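Citrate lyase, subunit 1 (Methanosaeta concilii, PDB 6HXI) probably catalyses, together with its partner subunit, the ATP-driven cleavage of citrate by coenzyme A to acetyl-CoA and oxaloacetate, with ADP and phosphate as the other products. Local coordinates at residues G43-A46 with L51-T54; A287-D292 with R411-A416; E127-F132 with R188-T193; S245-F250 with M325-N330. One frame throughout, in Å; residues are numbered along the deposited sequence.

Contact 1: G43-A46 with L51-T54; sequences GLEA and LKTT
E45 and K52 meet because the lysine chain turns a corner. K52 has CG anti to the carbonyl carbon (chi1 -62°), and its chain bends at chi3 (94°). This swings CE and NZ across the end of E45. The glutamate chain is extended beyond CG, and the two side chains cross at about a right angle. E45 OE2 is the oxygen that does the touching. It lies 3.4 Å from K52 CE and 3.5 Å from K52 NZ, so the salt bridge is a fairly long one. The same oxygen is 3.6 Å from K52 CD. The lysine therefore presents its last methylenes to the carboxylate as well as its ammonium group. The other oxygen, E45 OE1, has a weak hydrogen bond from W79 NE1 of helix 79-89. The two oxygens thus have different partners, which should help to set the rotation of the carboxylate.

L51 packs on the backbone of the first helix. Its CD1 sits 3.7 Å from L44 O and 4.1 Å from E45 CA, so a methyl group rests on the backbone of helix 41-47. L51 is buried and also touches W79 and I108. L44 turns its own side chain to A33 and V35 of strand 33-35. K52, at the exposed side, packs on W79 too.

The backbones come closest at E45 and L51, with CA atoms 6.8 Å apart. Only four residues separate the segments. Two short helices joined by a tight turn are laid against strands 33-35 and 106-110, within the family's ATP-grasp region.

Contact 2: A287-D292 with R411-A416; sequences ADTICD and RIVPLA
Helix 280-292 and the short helix 412-417 come closest at I290 and V413, whose CA atoms are 6.7 Å apart. This is helix-to-helix packing in the citrate-binding region, which belongs to the succinyl-CoA synthetase clan. Helix 412-417 lies against the parallel sheet, where I412 and A416 touch strands 334-338 and 371-376. V413 points to helix 280-292 instead.

One methyl group carries most of the contact. V413 CG1 is anti to the backbone N (chi1 174°) and reaches between two neighbouring side chains. T289 approaches it with its methyl, CG2, at 3.8 Å from V413 CG1. The T289 hydroxyl has other partners: OG1 is hydrogen-bonded to I285 O, one turn earlier, and to T410 OG1. The threonine therefore gives its apolar branch to the valine and its polar branch to its own helix and the loop before R411. All three residues in contact are buried.

Another part of helix 280-292 meets a neighbouring chain, the succinyl-CoA ligase alpha-type subunit. There D288 accepts hydrogen bonds from the backbone N atoms of G261 and C263 of that chain.

I290 completes the contact. Its side chain crosses V413 at about a right angle, and its CG1 methylene stands 3.7 Å from V413 CG1.

Contact 3: E127-F132 with R188-T193; sequences EGDNIF and RFYSDT
D129, Y190 and S191 carry this contact between strand 128-134 and the end of helix 173-192. D129 gives the largest share of the buried surface. Its CG is anti to the carbonyl carbon (chi1 -46°), and the carboxylate faces the helix. OD1 comes to the edge of the Y190 ring, near its plane, at 3.8 Å from CE2. The CG of D129 is 3.9 Å from the same ring carbon. The carboxylate and ring planes are 71° apart, so the two flat groups do not stack.

Y190 holds its CG anti to the backbone N (chi1 175°), which carries the ring toward the strand. The ring also packs on I122 of strand 118-125. S191 adds a smaller part, with OG 3.9 Å from D129 OD2. That is too long for a hydrogen bond, and the contact is a loose one.

The polar ends are tied through residues around the contact. S124 OG is hydrogen-bonded both to D129 OD1 and to Y190 OH, and so bridges carboxylate and phenol. W187 NE1, one turn before S191, is hydrogen-bonded to D129 OD2. R119 and R122 of a neighbouring chain form long, weak ion pairs with D129.

The strand and the helix belong to the family's ATP-grasp region, and here the helix packs against the antiparallel sheet. The chemistry implies a buried carboxylate with a partner on each oxygen. The ring C-H edge, which is slightly positive, suits the oxygen beside it. The two arginines, though distant, would probably help to keep D129 ionised.

Contact 4: S245-F250 with M325-N330; sequences SKEELF and MTRSKN
R327 NH2 donates a hydrogen bond to E247 OE2 over 2.8 Å, and the two side chains form a salt bridge. It links the first turn of helix 246-256 to the loop after helix 311-325, in the citrate-binding region of the chain. The bond is moderately bent, with an N-H...O angle of 151°. The donor comes from above the carboxylate, 70° out of its plane, while E247 OE2 lies at the guanidinium edge. The two planes are 84° apart, and one hydrogen bond joins them, from R327 NH2 alone; the coplanar two-bond pairing is not formed.

The side chains approach from opposite directions. R327 is extended from CG to NE and spans most of the gap; E247 bends at chi2. R327 NH2 has a second acidic partner, D323 on helix 311-325, so two carboxylates share this nitrogen.

Packing is modest beyond the ion pair. E247 also touches T320 and L324 of helix 311-325. It is buried, whereas R327 is at the exposed side.

S245 is the N-cap of helix 246-256. Its OG accepts a weak hydrogen bond from E248 N, and also gives a weak one to the other glutamate oxygen, E247 OE1, at 3.2 Å.

From the N terminus, contact 1 comes first and closes a short local loop in the ATP-grasp region, tying helix 41-47 to helix 50-53. Contact 3 follows in the same region. It closes a loop of 55 residues and joins strand 128-134 to helix 173-192. In the citrate-binding region, contacts 4 and 2 cross: 245-250 comes first, then 287-292, 325-330 and 411-416. Contact 4 ties helix 246-256 to the loop before strand 334-338, and contact 2 ties helix 280-292 to the C-terminal helix. Their nearest atoms are about 10 Å apart. Contacts 1 and 2 lie farthest apart, with centres 55 Å from each other.

Contact 1: G43-A46 with L51-T54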
loop_
_atom_site.group_PDB
_atom_site.type_symbol
_atom_site.label_atom_id
_atom_site.label_comp_id
_atom_site.label_asym_id
_atom_site.label_seq_id
_atom_site.Cartn_x
_atom_site.Cartn_y
_atom_site.Cartn_z
ATOM N N GLY C 43 -52.699 -39.169 -29.124
ATOM C CA GLY C 43 -52.180 -37.932 -28.555
ATOM C C GLY C 43 -52.570 -36.739 -29.406
ATOM O O GLY C 43 -53.046 -35.727 -28.881
ATOM N N LEU C 44 -52.398 -36.884 -30.743
ATOM C CA LEU C 44 -52.745 -35.909 -31.784
ATOM C C LEU C 44 -54.270 -35.736 -31.847
ATOM O O LEU C 44 -54.749 -34.646 -32.136
ATOM C CB LEU C 44 -52.205 -36.405 -33.139
ATOM C CG LEU C 44 -52.243 -35.443 -34.328
ATOM C CD1 LEU C 44 -51.056 -34.492 -34.306
ATOM C CD2 LEU C 44 -52.255 -36.216 -35.624
ATOM N N GLU C 45 -55.018 -36.813 -31.570
ATOM C CA GLU C 45 -56.481 -36.851 -31.530
ATOM C C GLU C 45 -57.000 -36.042 -30.327
ATOM O O GLU C 45 -58.061 -35.423 -30.417
ATOM C CB GLU C 45 -56.941 -38.304 -31.416
ATOM C CG GLU C 45 -58.154 -38.645 -32.251
ATOM C CD GLU C 45 -58.544 -40.100 -32.108
ATOM O OE1 GLU C 45 -57.928 -40.952 -32.789
ATOM O OE2 GLU C 45 -59.441 -40.393 -31.285
ATOM N N ALA C 46 -56.248 -36.066 -29.203
ATOM C CA ALA C 46 -56.538 -35.334 -27.964
ATOM C C ALA C 46 -56.090 -33.876 -28.101
ATOM O O ALA C 46 -56.635 -32.997 -27.435
ATOM C CB ALA C 46 -55.825 -35.991 -26.795
ATOM N N LEU C 51 -60.571 -33.142 -35.651
ATOM C CA LEU C 51 -60.277 -34.290 -36.519
ATOM C C LEU C 51 -61.465 -35.240 -36.662
ATOM O O LEU C 51 -61.845 -35.598 -37.780
ATOM C CB LEU C 51 -59.060 -35.080 -35.988
ATOM C CG LEU C 51 -57.676 -34.467 -36.157
ATOM C CD1 LEU C 51 -56.665 -35.180 -35.278
ATOM C CD2 LEU C 51 -57.206 -34.525 -37.609
ATOM N N LYS C 52 -62.055 -35.636 -35.524
ATOM C CA LYS C 52 -63.154 -36.592 -35.445
ATOM C C LYS C 52 -64.503 -36.082 -36.012
ATOM O O LYS C 52 -65.326 -36.903 -36.423
ATOM C CB LYS C 52 -63.319 -37.092 -33.996
ATOM C CG LYS C 52 -62.084 -37.831 -33.457
ATOM C CD LYS C 52 -62.261 -38.335 -32.023
ATOM C CE LYS C 52 -62.744 -39.771 -31.960
ATOM N NZ LYS C 52 -62.902 -40.245 -30.561
ATOM N N THR C 53 -64.708 -34.746 -36.071
ATOM C CA THR C 53 -65.965 -34.117 -36.508
ATOM C C THR C 53 -65.901 -33.305 -37.837
ATOM O O THR C 53 -66.878 -32.627 -38.177
ATOM C CB THR C 53 -66.510 -33.234 -35.363
ATOM O OG1 THR C 53 -65.426 -32.635 -34.636
ATOM C CG2 THR C 53 -67.406 -34.004 -34.412
ATOM N N THR C 54 -64.782 -33.377 -38.584
ATOM C CA THR C 54 -64.618 -32.626 -39.844
ATOM C C THR C 54 -64.256 -33.553 -41.016
ATOM O O THR C 54 -63.689 -34.628 -40.787
ATOM C CB THR C 54 -63.556 -31.507 -39.651
ATOM O OG1 THR C 54 -63.794 -30.832 -38.414
ATOM C CG2 THR C 54 -63.538 -30.479 -40.783
#

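Contact 2: A287-D292 with R411-A416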
loop_
_atom_site.group_PDB
_atom_site.type_symbol
_atom_site.label_atom_id
_atom_site.label_comp_id
_atom_site.label_asym_id
_atom_site.label_seq_id
_atom_site.Cartn_x
_atom_site.Cartn_y
_atom_site.Cartn_z
ATOM N N ALA C 287 -14.427 -31.807 -55.647
ATOM C CA ALA C 287 -15.551 -32.681 -56.003
ATOM C C ALA C 287 -15.664 -32.804 -57.538
ATOM O O ALA C 287 -15.873 -33.903 -58.036
ATOM C CB ALA C 287 -16.849 -32.137 -55.418
ATOM N N ASP C 288 -15.469 -31.680 -58.281
ATOM C CA ASP C 288 -15.489 -31.647 -59.748
ATOM C C ASP C 288 -14.433 -32.595 -60.309
ATOM O O ASP C 288 -14.748 -33.383 -61.200
ATOM C CB ASP C 288 -15.265 -30.221 -60.302
ATOM C CG ASP C 288 -16.388 -29.203 -60.050
ATOM O OD1 ASP C 288 -17.421 -29.585 -59.453
ATOM O OD2 ASP C 288 -16.220 -28.014 -60.434
ATOM N N THR C 289 -13.197 -32.540 -59.759
ATOM C CA THR C 289 -12.059 -33.374 -60.182
ATOM C C THR C 289 -12.318 -34.854 -59.908
ATOM O O THR C 289 -12.037 -35.666 -60.776
ATOM C CB THR C 289 -10.740 -32.860 -59.569
ATOM O OG1 THR C 289 -10.664 -31.446 -59.753
ATOM C CG2 THR C 289 -9.516 -33.502 -60.185
ATOM N N ILE C 290 -12.863 -35.203 -58.721
ATOM C CA ILE C 290 -13.181 -36.602 -58.369
ATOM C C ILE C 290 -14.221 -37.174 -59.359
ATOM O O ILE C 290 -14.018 -38.277 -59.846
ATOM C CB ILE C 290 -13.594 -36.775 -56.870
ATOM C CG1 ILE C 290 -12.501 -36.248 -55.907
ATOM C CG2 ILE C 290 -13.931 -38.243 -56.555
ATOM C CD1 ILE C 290 -12.999 -35.850 -54.474
ATOM N N CYS C 291 -15.297 -36.402 -59.680
ATOM C CA CYS C 291 -16.335 -36.760 -60.663
ATOM C C CYS C 291 -15.751 -36.852 -62.063
ATOM O O CYS C 291 -16.141 -37.743 -62.831
ATOM C CB CYS C 291 -17.492 -35.772 -60.627
ATOM S SG CYS C 291 -18.427 -35.782 -59.080
ATOM N N ASP C 292 -14.830 -35.920 -62.408
ATOM C CA ASP C 292 -14.145 -35.894 -63.708
ATOM C C ASP C 292 -13.271 -37.122 -63.923
ATOM O O ASP C 292 -13.098 -37.517 -65.070
ATOM C CB ASP C 292 -13.345 -34.597 -63.937
ATOM C CG ASP C 292 -14.152 -33.461 -64.546
ATOM O OD1 ASP C 292 -14.724 -33.657 -65.657
ATOM O OD2 ASP C 292 -14.162 -32.358 -63.952
ATOM N N ARG C 411 -3.926 -31.604 -57.554
ATOM C CA ARG C 411 -3.005 -32.665 -57.958
ATOM C C ARG C 411 -3.040 -33.897 -57.032
ATOM O O ARG C 411 -2.697 -34.994 -57.477
ATOM C CB ARG C 411 -1.576 -32.128 -58.127
ATOM C CG ARG C 411 -0.793 -32.795 -59.260
ATOM C CD ARG C 411 0.691 -32.457 -59.210
ATOM N NE ARG C 411 0.973 -31.055 -59.552
ATOM C CZ ARG C 411 2.122 -30.431 -59.300
ATOM N NH1 ARG C 411 3.113 -31.071 -58.689
ATOM N NH2 ARG C 411 2.287 -29.162 -59.651
ATOM N N ILE C 412 -3.480 -33.725 -55.758
ATOM C CA ILE C 412 -3.576 -34.838 -54.798
ATOM C C ILE C 412 -4.739 -35.794 -55.136
ATOM O O ILE C 412 -4.751 -36.926 -54.652
ATOM C CB ILE C 412 -3.590 -34.400 -53.306
ATOM C CG1 ILE C 412 -4.738 -33.393 -52.986
ATOM C CG2 ILE C 412 -2.212 -33.868 -52.879
ATOM C CD1 ILE C 412 -5.329 -33.551 -51.584
ATOM N N VAL C 413 -5.702 -35.342 -55.971
ATOM C CA VAL C 413 -6.843 -36.158 -56.396
ATOM C C VAL C 413 -6.371 -37.291 -57.341
ATOM O O VAL C 413 -6.544 -38.450 -56.953
ATOM C CB VAL C 413 -8.038 -35.334 -56.952
ATOM C CG1 VAL C 413 -9.134 -36.239 -57.512
ATOM C CG2 VAL C 413 -8.603 -34.418 -55.877
ATOM N N PRO C 414 -5.735 -37.027 -58.521
ATOM C CA PRO C 414 -5.270 -38.148 -59.366
ATOM C C PRO C 414 -4.184 -38.995 -58.701
ATOM O O PRO C 414 -4.162 -40.204 -58.896
ATOM C CB PRO C 414 -4.743 -37.452 -60.623
ATOM C CG PRO C 414 -5.361 -36.094 -60.605
ATOM C CD PRO C 414 -5.424 -35.738 -59.164
ATOM N N LEU C 415 -3.328 -38.366 -57.872
ATOM C CA LEU C 415 -2.248 -39.003 -57.096
ATOM C C LEU C 415 -2.794 -40.089 -56.136
ATOM O O LEU C 415 -2.112 -41.088 -55.871
ATOM C CB LEU C 415 -1.496 -37.907 -56.291
ATOM C CG LEU C 415 0.036 -37.756 -56.495
ATOM C CD1 LEU C 415 0.417 -37.461 -57.962
ATOM C CD2 LEU C 415 0.584 -36.643 -55.608
ATOM N N ALA C 416 -4.028 -39.891 -55.647
ATOM C CA ALA C 416 -4.710 -40.795 -54.722
ATOM C C ALA C 416 -5.666 -41.794 -55.398
ATOM O O ALA C 416 -5.821 -42.913 -54.900
ATOM C CB ALA C 416 -5.470 -39.980 -53.692
#

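Contact 3: E127-F132 with R188-T193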
loop_
_atom_site.group_PDB
_atom_site.type_symbol
_atom_site.label_atom_id
_atom_site.label_comp_id
_atom_site.label_asym_id
_atom_site.label_seq_id
_atom_site.Cartn_x
_atom_site.Cartn_y
_atom_site.Cartn_z
ATOM N N GLU C 127 -33.112 -7.223 -57.961
ATOM C CA GLU C 127 -33.667 -5.869 -57.807
ATOM C C GLU C 127 -34.798 -5.768 -56.773
ATOM O O GLU C 127 -35.157 -4.667 -56.347
ATOM C CB GLU C 127 -34.117 -5.305 -59.173
ATOM C CG GLU C 127 -33.037 -5.322 -60.249
ATOM C CD GLU C 127 -33.495 -5.246 -61.699
ATOM O OE1 GLU C 127 -32.614 -5.132 -62.582
ATOM O OE2 GLU C 127 -34.717 -5.357 -61.963
ATOM N N GLY C 128 -35.333 -6.912 -56.371
ATOM C CA GLY C 128 -36.392 -6.992 -55.378
ATOM C C GLY C 128 -37.086 -8.330 -55.356
ATOM O O GLY C 128 -36.459 -9.364 -55.589
ATOM N N ASP C 129 -38.390 -8.309 -55.064
ATOM C CA ASP C 129 -39.253 -9.493 -54.989
ATOM C C ASP C 129 -40.265 -9.478 -56.118
ATOM O O ASP C 129 -40.726 -8.409 -56.522
ATOM C CB ASP C 129 -39.970 -9.554 -53.631
ATOM C CG ASP C 129 -39.050 -9.280 -52.448
ATOM O OD1 ASP C 129 -37.931 -9.841 -52.423
ATOM O OD2 ASP C 129 -39.447 -8.496 -51.555
ATOM N N ASN C 130 -40.593 -10.656 -56.648
ATOM C CA ASN C 130 -41.575 -10.779 -57.716
ATOM C C ASN C 130 -42.769 -11.589 -57.232
ATOM O O ASN C 130 -42.588 -12.679 -56.698
ATOM C CB ASN C 130 -40.955 -11.408 -58.960
ATOM C CG ASN C 130 -39.836 -10.595 -59.548
ATOM O OD1 ASN C 130 -40.017 -9.438 -59.931
ATOM N ND2 ASN C 130 -38.645 -11.183 -59.618
ATOM N N ILE C 131 -43.978 -11.028 -57.380
ATOM C CA ILE C 131 -45.244 -11.680 -57.036
ATOM C C ILE C 131 -45.862 -12.185 -58.345
ATOM O O ILE C 131 -45.962 -11.427 -59.304
ATOM C CB ILE C 131 -46.205 -10.731 -56.255
ATOM C CG1 ILE C 131 -45.502 -10.143 -54.991
ATOM C CG2 ILE C 131 -47.538 -11.449 -55.903
ATOM C CD1 ILE C 131 -46.210 -8.994 -54.319
ATOM N N PHE C 132 -46.243 -13.456 -58.389
ATOM C CA PHE C 132 -46.849 -14.093 -59.562
ATOM C C PHE C 132 -48.283 -14.460 -59.229
ATOM O O PHE C 132 -48.542 -14.976 -58.140
ATOM C CB PHE C 132 -46.036 -15.328 -60.004
ATOM C CG PHE C 132 -44.581 -15.022 -60.275
ATOM C CD1 PHE C 132 -44.179 -14.493 -61.494
ATOM C CD2 PHE C 132 -43.616 -15.230 -59.299
ATOM C CE1 PHE C 132 -42.833 -14.181 -61.735
ATOM C CE2 PHE C 132 -42.273 -14.912 -59.538
ATOM C CZ PHE C 132 -41.890 -14.400 -60.758
ATOM N N ARG C 188 -45.837 -8.980 -47.217
ATOM C CA ARG C 188 -45.410 -8.499 -45.902
ATOM C C ARG C 188 -44.997 -9.694 -45.050
ATOM O O ARG C 188 -43.957 -9.659 -44.399
ATOM C CB ARG C 188 -46.537 -7.687 -45.236
ATOM C CG ARG C 188 -46.906 -6.417 -45.987
ATOM C CD ARG C 188 -47.711 -5.487 -45.093
ATOM N NE ARG C 188 -48.509 -4.522 -45.855
ATOM C CZ ARG C 188 -48.064 -3.347 -46.299
ATOM N NH1 ARG C 188 -46.800 -2.984 -46.101
ATOM N NH2 ARG C 188 -48.871 -2.540 -46.974
ATOM N N PHE C 189 -45.774 -10.775 -45.135
ATOM C CA PHE C 189 -45.511 -12.040 -44.476
ATOM C C PHE C 189 -44.194 -12.646 -44.998
ATOM O O PHE C 189 -43.375 -13.088 -44.209
ATOM C CB PHE C 189 -46.710 -12.982 -44.694
ATOM C CG PHE C 189 -46.532 -14.421 -44.271
ATOM C CD1 PHE C 189 -46.556 -14.774 -42.927
ATOM C CD2 PHE C 189 -46.380 -15.429 -45.222
ATOM C CE1 PHE C 189 -46.395 -16.104 -42.534
ATOM C CE2 PHE C 189 -46.219 -16.761 -44.829
ATOM C CZ PHE C 189 -46.227 -17.090 -43.483
ATOM N N TYR C 190 -43.980 -12.612 -46.315
ATOM C CA TYR C 190 -42.773 -13.117 -46.994
ATOM C C TYR C 190 -41.530 -12.334 -46.503
ATOM O O TYR C 190 -40.520 -12.931 -46.103
ATOM C CB TYR C 190 -42.979 -12.956 -48.518
ATOM C CG TYR C 190 -41.788 -13.310 -49.387
ATOM C CD1 TYR C 190 -41.617 -14.598 -49.878
ATOM C CD2 TYR C 190 -40.884 -12.331 -49.801
ATOM C CE1 TYR C 190 -40.536 -14.924 -50.699
ATOM C CE2 TYR C 190 -39.818 -12.639 -50.640
ATOM C CZ TYR C 190 -39.645 -13.940 -51.080
ATOM O OH TYR C 190 -38.589 -14.257 -51.894
ATOM N N SER C 191 -41.656 -10.998 -46.501
ATOM C CA SER C 191 -40.640 -10.016 -46.137
ATOM C C SER C 191 -40.235 -10.008 -44.675
ATOM O O SER C 191 -39.061 -9.798 -44.379
ATOM C CB SER C 191 -41.098 -8.622 -46.548
ATOM O OG SER C 191 -40.654 -8.376 -47.870
ATOM N N ASP C 192 -41.196 -10.171 -43.761
ATOM C CA ASP C 192 -40.921 -10.130 -42.330
ATOM C C ASP C 192 -40.600 -11.482 -41.706
ATOM O O ASP C 192 -39.992 -11.502 -40.624
ATOM C CB ASP C 192 -42.077 -9.451 -41.576
ATOM C CG ASP C 192 -42.414 -8.025 -42.000
ATOM O OD1 ASP C 192 -41.531 -7.350 -42.585
ATOM O OD2 ASP C 192 -43.548 -7.574 -41.713
ATOM N N THR C 193 -40.970 -12.604 -42.379
ATOM C CA THR C 193 -40.757 -13.952 -41.839
ATOM C C THR C 193 -39.543 -14.694 -42.482
ATOM O O THR C 193 -39.312 -15.866 -42.171
ATOM C CB THR C 193 -42.064 -14.754 -41.884
ATOM O OG1 THR C 193 -43.136 -13.852 -41.651
ATOM C CG2 THR C 193 -42.132 -15.851 -40.820
#

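Contact 4: S245-F250 with M325-N330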
loop_
_atom_site.group_PDB
_atom_site.type_symbol
_atom_site.label_atom_id
_atom_site.label_comp_id
_atom_site.label_asym_id
_atom_site.label_seq_id
_atom_site.Cartn_x
_atom_site.Cartn_y
_atom_site.Cartn_z
ATOM N N SER C 245 -28.977 -37.400 -40.111
ATOM C CA SER C 245 -27.664 -37.864 -39.675
ATOM C C SER C 245 -27.217 -37.133 -38.405
ATOM O O SER C 245 -27.096 -35.906 -38.406
ATOM C CB SER C 245 -26.641 -37.690 -40.795
ATOM O OG SER C 245 -25.338 -38.050 -40.373
ATOM N N LYS C 246 -26.963 -37.908 -37.330
ATOM C CA LYS C 246 -26.493 -37.487 -36.004
ATOM C C LYS C 246 -25.174 -36.701 -36.113
ATOM O O LYS C 246 -24.971 -35.719 -35.388
ATOM C CB LYS C 246 -26.383 -38.741 -35.091
ATOM C CG LYS C 246 -25.114 -38.952 -34.256
ATOM C CD LYS C 246 -25.159 -40.277 -33.499
ATOM C CE LYS C 246 -23.791 -40.671 -33.016
ATOM N NZ LYS C 246 -23.860 -41.693 -31.939
ATOM N N GLU C 247 -24.300 -37.145 -37.034
ATOM C CA GLU C 247 -22.992 -36.566 -37.334
ATOM C C GLU C 247 -23.151 -35.215 -38.040
ATOM O O GLU C 247 -22.485 -34.246 -37.656
ATOM C CB GLU C 247 -22.152 -37.524 -38.195
ATOM C CG GLU C 247 -21.814 -38.844 -37.510
ATOM C CD GLU C 247 -22.906 -39.903 -37.507
ATOM O OE1 GLU C 247 -23.587 -40.075 -38.545
ATOM O OE2 GLU C 247 -23.080 -40.558 -36.454
ATOM N N GLU C 248 -24.045 -35.153 -39.051
ATOM C CA GLU C 248 -24.332 -33.935 -39.808
ATOM C C GLU C 248 -24.931 -32.847 -38.922
ATOM O O GLU C 248 -24.573 -31.678 -39.064
ATOM C CB GLU C 248 -25.283 -34.221 -40.969
ATOM C CG GLU C 248 -24.611 -34.889 -42.147
ATOM C CD GLU C 248 -25.486 -35.014 -43.373
ATOM O OE1 GLU C 248 -26.325 -34.117 -43.611
ATOM O OE2 GLU C 248 -25.290 -35.989 -44.130
ATOM N N LEU C 249 -25.844 -33.239 -38.016
ATOM C CA LEU C 249 -26.505 -32.326 -37.086
ATOM C C LEU C 249 -25.543 -31.829 -36.007
ATOM O O LEU C 249 -25.699 -30.702 -35.531
ATOM C CB LEU C 249 -27.787 -32.961 -36.502
ATOM C CG LEU C 249 -28.929 -33.137 -37.536
ATOM C CD1 LEU C 249 -29.776 -34.361 -37.249
ATOM C CD2 LEU C 249 -29.794 -31.867 -37.651
ATOM N N PHE C 250 -24.514 -32.644 -35.672
ATOM C CA PHE C 250 -23.456 -32.293 -34.721
ATOM C C PHE C 250 -22.563 -31.201 -35.318
ATOM O O PHE C 250 -22.166 -30.282 -34.602
ATOM C CB PHE C 250 -22.622 -33.538 -34.346
ATOM C CG PHE C 250 -21.350 -33.252 -33.585
ATOM C CD1 PHE C 250 -21.391 -32.696 -32.313
ATOM C CD2 PHE C 250 -20.110 -33.516 -34.148
ATOM C CE1 PHE C 250 -20.209 -32.407 -31.618
ATOM C CE2 PHE C 250 -18.929 -33.249 -33.442
ATOM C CZ PHE C 250 -18.985 -32.695 -32.181
ATOM N N MET C 325 -15.645 -42.784 -41.350
ATOM C CA MET C 325 -14.676 -43.432 -42.232
ATOM C C MET C 325 -14.131 -44.772 -41.668
ATOM O O MET C 325 -13.587 -45.576 -42.429
ATOM C CB MET C 325 -13.507 -42.457 -42.408
ATOM C CG MET C 325 -12.723 -42.652 -43.654
ATOM S SD MET C 325 -11.535 -41.310 -43.884
ATOM C CE MET C 325 -10.770 -41.871 -45.392
ATOM N N THR C 326 -14.237 -44.986 -40.345
ATOM C CA THR C 326 -13.674 -46.151 -39.651
ATOM C C THR C 326 -14.737 -47.158 -39.151
ATOM O O THR C 326 -14.406 -48.103 -38.423
ATOM C CB THR C 326 -12.748 -45.686 -38.522
ATOM O OG1 THR C 326 -13.492 -44.905 -37.586
ATOM C CG2 THR C 326 -11.524 -44.912 -39.033
ATOM N N ARG C 327 -15.999 -46.968 -39.565
ATOM C CA ARG C 327 -17.100 -47.846 -39.204
ATOM C C ARG C 327 -17.022 -49.145 -40.010
ATOM O O ARG C 327 -17.037 -50.228 -39.424
ATOM C CB ARG C 327 -18.442 -47.129 -39.398
ATOM C CG ARG C 327 -18.683 -46.084 -38.317
ATOM C CD ARG C 327 -19.790 -45.113 -38.658
ATOM N NE ARG C 327 -19.924 -44.091 -37.620
ATOM C CZ ARG C 327 -21.045 -43.430 -37.346
ATOM N NH1 ARG C 327 -22.159 -43.683 -38.023
ATOM N NH2 ARG C 327 -21.063 -42.518 -36.382
ATOM N N SER C 328 -16.867 -49.027 -41.342
ATOM C CA SER C 328 -16.766 -50.148 -42.274
ATOM C C SER C 328 -15.330 -50.350 -42.768
ATOM O O SER C 328 -14.608 -49.378 -42.995
ATOM C CB SER C 328 -17.688 -49.913 -43.465
ATOM O OG SER C 328 -17.779 -51.047 -44.314
ATOM N N LYS C 329 -14.926 -51.618 -42.939
ATOM C CA LYS C 329 -13.605 -51.986 -43.447
ATOM C C LYS C 329 -13.749 -52.315 -44.933
ATOM O O LYS C 329 -14.511 -53.217 -45.304
ATOM C CB LYS C 329 -13.007 -53.154 -42.643
ATOM C CG LYS C 329 -11.532 -53.418 -42.932
ATOM C CD LYS C 329 -10.921 -54.366 -41.908
ATOM C CE LYS C 329 -9.562 -54.864 -42.331
ATOM N NZ LYS C 329 -8.799 -55.410 -41.180
ATOM N N ASN C 330 -13.043 -51.547 -45.778
ATOM C CA ASN C 330 -13.132 -51.669 -47.228
ATOM C C ASN C 330 -11.832 -52.133 -47.907
ATOM O O ASN C 330 -10.792 -51.501 -47.685
ATOM C CB ASN C 330 -13.578 -50.319 -47.811
ATOM C CG ASN C 330 -14.171 -50.367 -49.196
ATOM O OD1 ASN C 330 -13.568 -49.905 -50.173
ATOM N ND2 ASN C 330 -15.408 -50.834 -49.297
#